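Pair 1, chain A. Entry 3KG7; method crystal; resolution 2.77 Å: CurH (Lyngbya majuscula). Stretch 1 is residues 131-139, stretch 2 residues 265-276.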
# COMPACT_ATOMS: atom_id res chain seq x y z
N PRO A 131 -28.88 16.11 -9.18
CA PRO A 131 -28.43 17.12 -10.15
C PRO A 131 -28.79 18.55 -9.73
O PRO A 131 -29.92 18.79 -9.29
CB PRO A 131 -29.16 16.73 -11.45
CG PRO A 131 -30.27 15.84 -11.02
CD PRO A 131 -29.75 15.11 -9.82
N PRO A 132 -27.84 19.49 -9.86
CA PRO A 132 -27.96 20.88 -9.43
C PRO A 132 -29.23 21.56 -9.93
O PRO A 132 -29.60 21.41 -11.09
CB PRO A 132 -26.72 21.55 -10.03
CG PRO A 132 -26.17 20.56 -11.03
CD PRO A 132 -26.52 19.24 -10.48
N THR A 133 -29.89 22.30 -9.04
CA THR A 133 -31.20 22.88 -9.33
C THR A 133 -31.17 24.42 -9.41
O THR A 133 -31.83 25.02 -10.26
CB THR A 133 -32.27 22.37 -8.33
OG1 THR A 133 -33.57 22.80 -8.75
CG2 THR A 133 -32.02 22.86 -6.90
N LEU A 134 -30.38 25.02 -8.52
CA LEU A 134 -30.25 26.47 -8.41
C LEU A 134 -29.56 27.10 -9.63
O LEU A 134 -28.42 26.76 -9.96
CB LEU A 134 -29.46 26.80 -7.12
CG LEU A 134 -28.93 28.20 -6.78
CD1 LEU A 134 -30.02 29.12 -6.25
CD2 LEU A 134 -27.81 28.04 -5.75
N SER A 135 -30.28 28.00 -10.30
CA SER A 135 -29.72 28.84 -11.36
C SER A 135 -29.44 30.23 -10.78
O SER A 135 -29.73 30.48 -9.60
CB SER A 135 -30.70 28.91 -12.54
OG SER A 135 -30.25 29.79 -13.55
N VAL A 136 -28.87 31.13 -11.59
CA VAL A 136 -28.61 32.53 -11.21
C VAL A 136 -28.30 33.38 -12.46
O VAL A 136 -27.51 32.97 -13.31
CB VAL A 136 -27.46 32.66 -10.13
CG1 VAL A 136 -26.56 33.86 -10.39
CG2 VAL A 136 -28.03 32.73 -8.72
N ASP A 137 -28.92 34.56 -12.57
CA ASP A 137 -28.53 35.54 -13.59
C ASP A 137 -27.34 36.34 -13.08
O ASP A 137 -27.48 37.19 -12.19
CB ASP A 137 -29.69 36.47 -13.97
CG ASP A 137 -29.41 37.26 -15.25
OD1 ASP A 137 -29.42 38.51 -15.19
OD2 ASP A 137 -29.18 36.65 -16.31
N ILE A 138 -26.17 36.07 -13.66
CA ILE A 138 -24.92 36.62 -13.14
C ILE A 138 -24.71 38.13 -13.38
O ILE A 138 -24.26 38.83 -12.45
CB ILE A 138 -23.68 35.73 -13.52
CG1 ILE A 138 -22.59 35.82 -12.44
CG2 ILE A 138 -23.14 36.03 -14.93
CD1 ILE A 138 -22.96 35.10 -11.15
N PRO A 139 -25.05 38.66 -14.58
CA PRO A 139 -24.88 40.10 -14.78
C PRO A 139 -25.79 40.95 -13.89
O PRO A 139 -25.45 42.10 -13.60
CB PRO A 139 -25.24 40.30 -16.26
CG PRO A 139 -25.17 38.94 -16.88
CD PRO A 139 -25.59 38.01 -15.79
N ILE A 265 -21.57 27.57 0.87
CA ILE A 265 -21.09 28.16 -0.38
C ILE A 265 -21.64 27.38 -1.56
O ILE A 265 -21.53 26.16 -1.62
CB ILE A 265 -19.54 28.19 -0.46
CG1 ILE A 265 -18.94 29.00 0.70
CG2 ILE A 265 -19.09 28.79 -1.79
CD1 ILE A 265 -17.79 28.34 1.36
N GLN A 266 -22.22 28.12 -2.50
CA GLN A 266 -22.68 27.54 -3.77
C GLN A 266 -21.66 27.81 -4.86
O GLN A 266 -21.24 28.95 -5.06
CB GLN A 266 -24.05 28.10 -4.17
CG GLN A 266 -25.03 28.33 -3.03
CD GLN A 266 -25.56 27.04 -2.38
OE1 GLN A 266 -26.06 27.07 -1.26
NE2 GLN A 266 -25.44 25.92 -3.09
N LEU A 267 -21.27 26.76 -5.57
CA LEU A 267 -20.38 26.92 -6.72
C LEU A 267 -21.20 27.07 -7.99
O LEU A 267 -22.01 26.20 -8.32
CB LEU A 267 -19.41 25.73 -6.83
CG LEU A 267 -18.19 25.70 -5.91
CD1 LEU A 267 -18.55 25.33 -4.48
CD2 LEU A 267 -17.14 24.73 -6.47
N LEU A 268 -21.01 28.20 -8.67
CA LEU A 268 -21.75 28.53 -9.89
C LEU A 268 -20.81 28.67 -11.07
O LEU A 268 -19.76 29.30 -10.95
CB LEU A 268 -22.51 29.85 -9.71
CG LEU A 268 -23.49 30.05 -8.55
CD1 LEU A 268 -23.57 31.51 -8.21
CD2 LEU A 268 -24.87 29.50 -8.87
N ASP A 269 -21.18 28.10 -12.22
CA ASP A 269 -20.35 28.18 -13.43
C ASP A 269 -20.43 29.55 -14.13
O ASP A 269 -20.97 30.52 -13.58
CB ASP A 269 -20.63 27.00 -14.40
CG ASP A 269 -22.07 26.98 -14.95
OD1 ASP A 269 -22.55 25.88 -15.27
OD2 ASP A 269 -22.71 28.05 -15.08
N GLU A 270 -19.87 29.62 -15.35
CA GLU A 270 -19.82 30.85 -16.15
C GLU A 270 -21.20 31.48 -16.40
O GLU A 270 -21.35 32.71 -16.41
CB GLU A 270 -19.13 30.58 -17.50
CG GLU A 270 -18.63 31.83 -18.25
CD GLU A 270 -17.21 32.26 -17.84
OE1 GLU A 270 -16.38 31.38 -17.54
OE2 GLU A 270 -16.93 33.49 -17.83
N THR A 271 -22.20 30.62 -16.61
CA THR A 271 -23.58 31.06 -16.89
C THR A 271 -24.32 31.45 -15.61
O THR A 271 -25.26 32.24 -15.65
CB THR A 271 -24.39 29.98 -17.67
OG1 THR A 271 -23.78 29.74 -18.95
CG2 THR A 271 -25.84 30.40 -17.89
N GLY A 272 -23.87 30.91 -14.48
CA GLY A 272 -24.54 31.14 -13.21
C GLY A 272 -25.28 29.90 -12.73
O GLY A 272 -26.05 29.97 -11.77
N GLN A 273 -25.06 28.78 -13.41
CA GLN A 273 -25.63 27.49 -13.01
C GLN A 273 -24.82 26.83 -11.91
O GLN A 273 -23.59 26.77 -12.00
CB GLN A 273 -25.73 26.55 -14.21
CG GLN A 273 -26.96 26.81 -15.05
CD GLN A 273 -27.01 25.95 -16.29
OE1 GLN A 273 -26.17 25.07 -16.49
NE2 GLN A 273 -28.01 26.21 -17.14
N ALA A 274 -25.51 26.33 -10.89
CA ALA A 274 -24.85 25.64 -9.78
C ALA A 274 -24.30 24.28 -10.24
O ALA A 274 -24.94 23.59 -11.04
CB ALA A 274 -25.80 25.47 -8.60
N PHE A 275 -23.12 23.92 -9.76
CA PHE A 275 -22.51 22.64 -10.12
C PHE A 275 -21.78 21.99 -8.94
O PHE A 275 -21.23 20.89 -9.05
CB PHE A 275 -21.59 22.79 -11.34
CG PHE A 275 -20.35 23.58 -11.08
CD1 PHE A 275 -20.41 24.97 -10.91
CD2 PHE A 275 -19.11 22.95 -11.00
CE1 PHE A 275 -19.26 25.71 -10.66
CE2 PHE A 275 -17.96 23.68 -10.74
CZ PHE A 275 -18.03 25.07 -10.58
N GLY A 276 -21.77 22.68 -7.80
CA GLY A 276 -21.21 22.14 -6.57
C GLY A 276 -21.59 22.99 -5.38
O GLY A 276 -21.99 24.14 -5.54

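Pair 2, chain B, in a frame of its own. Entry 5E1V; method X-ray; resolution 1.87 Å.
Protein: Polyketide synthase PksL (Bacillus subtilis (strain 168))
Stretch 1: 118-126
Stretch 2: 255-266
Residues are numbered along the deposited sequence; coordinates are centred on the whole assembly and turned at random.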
# COMPACT_ATOMS: atom_id res chain seq x y z
N ILE B 118 -11.05 -9.10 13.44
CA ILE B 118 -12.52 -9.01 13.24
C ILE B 118 -12.96 -7.54 13.34
O ILE B 118 -12.41 -6.77 14.11
CB ILE B 118 -13.32 -9.85 14.28
CG1 ILE B 118 -12.70 -11.24 14.48
CG2 ILE B 118 -14.80 -9.93 13.87
CD1 ILE B 118 -13.31 -12.11 15.58
N PHE B 119 -13.92 -7.16 12.51
CA PHE B 119 -14.44 -5.82 12.41
C PHE B 119 -15.95 -5.92 12.40
O PHE B 119 -16.50 -6.83 11.78
CB PHE B 119 -14.03 -5.21 11.07
CG PHE B 119 -12.55 -5.00 10.92
CD1 PHE B 119 -11.93 -3.97 11.54
CD2 PHE B 119 -11.78 -5.90 10.17
CE1 PHE B 119 -10.55 -3.80 11.43
CE2 PHE B 119 -10.41 -5.69 10.00
CZ PHE B 119 -9.81 -4.66 10.64
N GLU B 120 -16.60 -5.00 13.08
CA GLU B 120 -18.07 -4.93 13.17
C GLU B 120 -18.68 -3.80 12.37
O GLU B 120 -19.87 -3.86 11.98
CB GLU B 120 -18.47 -4.73 14.62
CG GLU B 120 -18.11 -5.89 15.50
CD GLU B 120 -18.27 -5.61 16.98
OE1 GLU B 120 -18.56 -4.46 17.41
OE2 GLU B 120 -18.10 -6.59 17.73
N GLU B 121 -17.90 -2.76 12.10
CA GLU B 121 -18.37 -1.59 11.38
C GLU B 121 -19.02 -1.96 10.03
O GLU B 121 -18.44 -2.75 9.24
CB GLU B 121 -17.18 -0.66 11.13
CG GLU B 121 -17.27 0.77 11.65
CD GLU B 121 -17.93 1.71 10.68
OE1 GLU B 121 -18.64 1.23 9.78
OE2 GLU B 121 -17.75 2.94 10.81
N THR B 122 -20.21 -1.41 9.73
CA THR B 122 -20.74 -1.50 8.34
C THR B 122 -21.17 -0.12 7.85
O THR B 122 -21.32 0.82 8.64
CB THR B 122 -21.91 -2.52 8.16
OG1 THR B 122 -23.02 -2.13 8.96
CG2 THR B 122 -21.50 -3.93 8.53
N LEU B 123 -21.34 0.01 6.54
CA LEU B 123 -21.73 1.25 5.91
C LEU B 123 -22.95 1.06 4.98
O LEU B 123 -23.14 -0.00 4.43
CB LEU B 123 -20.57 1.78 5.08
CG LEU B 123 -19.34 2.21 5.88
CD1 LEU B 123 -18.24 2.67 4.94
CD2 LEU B 123 -19.71 3.32 6.85
N ASP B 124 -23.75 2.10 4.83
CA ASP B 124 -24.81 2.12 3.82
C ASP B 124 -24.24 2.90 2.65
O ASP B 124 -24.29 4.11 2.62
CB ASP B 124 -26.07 2.82 4.38
N LEU B 125 -23.64 2.20 1.70
CA LEU B 125 -22.82 2.86 0.65
C LEU B 125 -23.59 3.92 -0.18
O LEU B 125 -23.18 5.10 -0.29
CB LEU B 125 -22.21 1.80 -0.27
CG LEU B 125 -21.26 0.80 0.41
CD1 LEU B 125 -20.92 -0.34 -0.52
CD2 LEU B 125 -20.00 1.49 0.91
N SER B 126 -24.71 3.51 -0.75
CA SER B 126 -25.58 4.42 -1.52
C SER B 126 -25.87 5.71 -0.75
O SER B 126 -25.69 6.83 -1.26
CB SER B 126 -26.86 3.68 -1.88
OG SER B 126 -26.51 2.41 -2.41
N PHE B 255 -10.81 -0.19 5.01
CA PHE B 255 -11.25 -0.91 3.85
C PHE B 255 -12.57 -1.65 4.04
O PHE B 255 -12.74 -2.43 4.95
CB PHE B 255 -10.17 -1.81 3.31
CG PHE B 255 -8.88 -1.09 3.06
CD1 PHE B 255 -7.93 -0.96 4.09
CD2 PHE B 255 -8.57 -0.59 1.83
CE1 PHE B 255 -6.72 -0.33 3.87
CE2 PHE B 255 -7.38 0.08 1.63
CZ PHE B 255 -6.45 0.18 2.63
N PHE B 256 -13.48 -1.43 3.09
CA PHE B 256 -14.76 -2.11 3.05
C PHE B 256 -15.04 -2.88 1.76
O PHE B 256 -14.71 -2.40 0.66
CB PHE B 256 -15.87 -1.05 3.22
CG PHE B 256 -15.82 -0.32 4.51
CD1 PHE B 256 -15.02 0.78 4.66
CD2 PHE B 256 -16.59 -0.73 5.57
CE1 PHE B 256 -14.95 1.44 5.84
CE2 PHE B 256 -16.55 -0.05 6.76
CZ PHE B 256 -15.72 1.05 6.90
N ASN B 257 -15.70 -4.04 1.87
CA ASN B 257 -16.11 -4.78 0.67
C ASN B 257 -17.32 -4.10 -0.04
O ASN B 257 -17.90 -3.13 0.45
CB ASN B 257 -16.26 -6.30 0.92
CG ASN B 257 -17.40 -6.65 1.88
OD1 ASN B 257 -18.28 -5.82 2.12
ND2 ASN B 257 -17.32 -7.84 2.51
N ALA B 258 -17.66 -4.60 -1.20
CA ALA B 258 -18.70 -3.96 -2.02
C ALA B 258 -20.07 -4.02 -1.29
O ALA B 258 -20.93 -3.16 -1.51
CB ALA B 258 -18.77 -4.65 -3.38
N SER B 259 -20.21 -4.97 -0.39
CA SER B 259 -21.40 -5.04 0.44
C SER B 259 -21.38 -4.07 1.66
O SER B 259 -22.34 -3.99 2.39
CB SER B 259 -21.64 -6.50 0.81
OG SER B 259 -21.10 -6.78 2.06
N GLY B 260 -20.30 -3.29 1.84
CA GLY B 260 -20.22 -2.30 2.92
C GLY B 260 -19.67 -2.77 4.26
O GLY B 260 -19.60 -1.99 5.23
N GLU B 261 -19.22 -4.02 4.33
CA GLU B 261 -18.68 -4.50 5.59
C GLU B 261 -17.21 -4.08 5.74
O GLU B 261 -16.48 -4.11 4.76
CB GLU B 261 -18.80 -5.99 5.70
CG GLU B 261 -20.24 -6.52 5.59
CD GLU B 261 -20.31 -7.93 5.04
OE1 GLU B 261 -19.35 -8.35 4.40
OE2 GLU B 261 -21.36 -8.61 5.20
N LYS B 262 -16.82 -3.62 6.92
CA LYS B 262 -15.37 -3.30 7.16
C LYS B 262 -14.58 -4.59 7.18
O LYS B 262 -14.93 -5.54 7.90
CB LYS B 262 -15.15 -2.53 8.44
CG LYS B 262 -13.69 -2.12 8.66
CD LYS B 262 -13.56 -0.97 9.65
CE LYS B 262 -12.09 -0.62 9.93
NZ LYS B 262 -12.07 0.52 10.87
N VAL B 263 -13.53 -4.66 6.35
CA VAL B 263 -12.66 -5.85 6.28
C VAL B 263 -11.15 -5.64 6.53
O VAL B 263 -10.44 -6.61 6.68
CB VAL B 263 -12.80 -6.57 4.96
CG1 VAL B 263 -14.23 -7.04 4.87
CG2 VAL B 263 -12.43 -5.67 3.75
N ALA B 264 -10.69 -4.40 6.54
CA ALA B 264 -9.33 -4.13 6.83
C ALA B 264 -9.10 -2.71 7.32
O ALA B 264 -9.86 -1.78 7.12
CB ALA B 264 -8.40 -4.49 5.64
N GLU B 265 -7.96 -2.51 7.93
CA GLU B 265 -7.57 -1.16 8.27
C GLU B 265 -6.08 -1.01 8.31
O GLU B 265 -5.40 -1.80 8.95
CB GLU B 265 -8.11 -0.75 9.64
CG GLU B 265 -7.77 0.70 10.04
CD GLU B 265 -8.50 1.10 11.32
OE1 GLU B 265 -9.63 1.59 11.24
OE2 GLU B 265 -7.98 0.86 12.40
N LEU B 266 -5.59 0.04 7.64
CA LEU B 266 -4.18 0.47 7.79
C LEU B 266 -4.13 1.65 8.70
O LEU B 266 -4.49 2.77 8.29
CB LEU B 266 -3.54 0.88 6.44
CG LEU B 266 -2.05 1.05 6.35
CD1 LEU B 266 -1.25 -0.18 6.63
CD2 LEU B 266 -1.66 1.53 5.00

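What backbone arrangement do the two pairs share? In each, a loop leading into a helix runs beside the tight turn that joins two strands, and the central residues superpose with an RMSD of 0.5 Å. Leu A134, Ser A135 and Val A136 lie beside Ala A274, Gln A273 and Gly A272; their counterparts Glu B121, Thr B122 and Leu B123 lie beside Lys B262, Glu B261 and Gly B260. The same hydrogen bond anchors both: Ala A274 N donates to Leu A134 O at 3.1 Å in pair 1, and Lys B262 N to Glu B121 O at 3.0 Å in pair 2. Pair 2 adds a second, from Leu B123 N to Gly B260 O at 3.0 Å. In pair 1 Val A136 N and Gly A272 O are 3.1 Å apart, but the angle is too poor for a hydrogen bond.

Why does glycine sit at the matched positions Gly A272 and Gly B260? Both adopt positive phi, 108° and 89°, where a CB would be jammed against the preceding carbonyl. The neighbouring stretch leaves no room either: an ideal CB on Gly A272 would lie 2.1 Å from Val A136 O, and one on Gly B260 would lie 2.6 Å from Leu B123 O.

How is the turn held in shape? Asp A269 and Asn B257 match, and both have chi1 in the p well. In pair 1, Asp A269 OD2 accepts from Gln A273 N at 3.0 Å, with weak bonds from Thr A271 N and Gly A272 N. In pair 2, Asn B257 OD1 accepts from Glu B261 N at 3.0 Å, while the amide lets Asn B257 ND2 also donate to Glu B261 OE1 at 2.8 Å, an exchange in both directions between the two residues.

How do different side chains fill the same space? Val A136 meets Leu A268 with CB 4.3 Å from CD2; the matched Leu B123 places CD1 over one face of the Phe B256 ring, 3.5 Å from its centroid. Two residues earlier, Leu A134 CB packs 4.2 Å from Ala A274 CB, and the matched Glu B121 CB lies 3.9 Å from Lys B262 CB; Glu B121 also brings OE1 to the edge of the Phe B256 ring, 3.9 Å from CE2, and this buried oxygen has no polar partner. Where small Pro A132 lies beside Ala A274, Phe B119 covers more, its CD1 3.7 Å from Lys B262 CE and its CE2 3.7 Å from Ala B264 CA.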